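Local coordinates for aminopeptidase N (Francisella tularensis subsp. tularensis, PDB 5DLL), which is a zinc-dependent M1-family peptidase that releases N-terminal amino acids from peptides and is thought to degrade intracellular peptides, at residues E859-S862 and K863-S867. Sequence-based numbering, arbitrary orientation.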
loop_
_atom_site.group_PDB
_atom_site.type_symbol
_atom_site.label_atom_id
_atom_site.label_comp_id
_atom_site.label_asym_id
_atom_site.label_seq_id
_atom_site.Cartn_x
_atom_site.Cartn_y
_atom_site.Cartn_z
ATOM N N GLU A 859 12.635 8.071 23.870
ATOM C CA GLU A 859 13.541 8.466 22.782
ATOM C C GLU A 859 12.802 9.244 21.695
ATOM O O GLU A 859 13.219 10.334 21.304
ATOM C CB GLU A 859 14.202 7.230 22.151
ATOM C CG GLU A 859 15.024 6.374 23.111
ATOM C CD GLU A 859 16.520 6.595 23.002
ATOM O OE1 GLU A 859 17.132 7.010 24.010
ATOM O OE2 GLU A 859 17.083 6.343 21.915
ATOM N N ILE A 860 11.699 8.676 21.218
ATOM C CA ILE A 860 10.928 9.268 20.126
ATOM C C ILE A 860 10.353 10.630 20.530
ATOM O O ILE A 860 10.515 11.615 19.809
ATOM C CB ILE A 860 9.810 8.309 19.649
ATOM C CG1 ILE A 860 10.434 7.075 18.985
ATOM C CG2 ILE A 860 8.877 8.999 18.662
ATOM C CD1 ILE A 860 9.476 5.921 18.779
ATOM N N VAL A 861 9.696 10.680 21.686
ATOM C CA VAL A 861 9.126 11.927 22.206
ATOM C C VAL A 861 10.199 13.001 22.377
ATOM O O VAL A 861 9.995 14.157 22.010
ATOM C CB VAL A 861 8.385 11.687 23.540
ATOM C CG1 VAL A 861 8.140 12.988 24.286
ATOM C CG2 VAL A 861 7.064 10.980 23.281
ATOM N N SER A 862 11.342 12.617 22.934
ATOM C CA SER A 862 12.467 13.535 23.082
ATOM C C SER A 862 12.889 14.096 21.727
ATOM O O SER A 862 13.144 15.294 21.598
ATOM C CB SER A 862 13.653 12.834 23.753
ATOM O OG SER A 862 13.342 12.470 25.089
ATOM N N LYS A 863 12.936 13.224 20.723
ATOM C CA LYS A 863 13.416 13.585 19.387
ATOM C C LYS A 863 12.562 14.660 18.696
ATOM O O LYS A 863 13.109 15.577 18.081
ATOM C CB LYS A 863 13.516 12.342 18.498
ATOM C CG LYS A 863 14.484 12.503 17.340
ATOM C CD LYS A 863 14.327 11.387 16.324
ATOM C CE LYS A 863 15.235 11.611 15.129
ATOM N NZ LYS A 863 14.915 10.667 14.025
ATOM N N SER A 864 11.236 14.553 18.795
ATOM C CA SER A 864 10.345 15.563 18.199
ATOM C C SER A 864 10.298 16.860 19.014
ATOM O O SER A 864 10.000 17.912 18.463
ATOM C CB SER A 864 8.924 15.025 17.992
ATOM O OG SER A 864 8.103 15.272 19.118
ATOM N N LEU A 865 10.577 16.787 20.315
ATOM C CA LEU A 865 10.674 17.995 21.142
ATOM C C LEU A 865 11.929 18.806 20.821
ATOM O O LEU A 865 11.898 20.038 20.865
ATOM C CB LEU A 865 10.645 17.654 22.638
ATOM C CG LEU A 865 9.271 17.352 23.249
ATOM C CD1 LEU A 865 9.418 16.779 24.655
ATOM C CD2 LEU A 865 8.389 18.597 23.258
ATOM N N GLU A 866 13.024 18.118 20.504
ATOM C CA GLU A 866 14.294 18.787 20.196
ATOM C C GLU A 866 14.422 19.186 18.723
ATOM O O GLU A 866 15.264 20.017 18.380
ATOM C CB GLU A 866 15.491 17.915 20.609
ATOM C CG GLU A 866 15.764 16.706 19.717
ATOM C CD GLU A 866 17.060 15.987 20.061
ATOM O OE1 GLU A 866 17.603 16.206 21.167
ATOM O OE2 GLU A 866 17.537 15.194 19.220
ATOM N N SER A 867 13.597 18.595 17.862
ATOM C CA SER A 867 13.670 18.845 16.420
ATOM C C SER A 867 13.517 20.328 16.077
ATOM O O SER A 867 14.170 20.828 15.162
ATOM C CB SER A 867 12.601 18.033 15.687
ATOM O OG SER A 867 11.299 18.425 16.091
ATOM O OXT SER A 867 12.744 21.060 16.698
#
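V861 and L865, one helical turn apart, run alongside each other on one face of the helix, V861 CG1 meeting L865 CD1 at 4.0 Å. The helical spacing brings the two together, and the torsions select the branches that meet: V861 CG1 stands opposite the backbone N (chi1 164°), whereas L865 CG lies opposite its carbonyl carbon (chi1 -79°), which also brings L865 CG to 3.5 Å from V861 O. The same carbonyl accepts L865 N at 3.2 Å, one of four successive i-to-i+4 backbone hydrogen bonds that identify this as the last turns of α-helix 855-866. L865 also touches K842, L845 and E846 of helix 835-849, which ties it into the C-terminal helical domain. E866 N donates to S862 O at 3.0 Å, and E866 CG passes 3.5 Å from S862 O, while S862 OG is hydrogen-bonded to F858 O, one turn earlier. Past the last turn, S867 OG donates to S864 O at 2.8 Å, approaching from above the carbonyl plane (C=O...O angle 116°). Chemically, this implies a V861-L865 apolar contact from which L865 reaches helix 835-849, and a final-turn carbonyl oxygen, S864 O, receiving two hydrogen bonds, from the S867 hydroxyl and the W830 indole N-H.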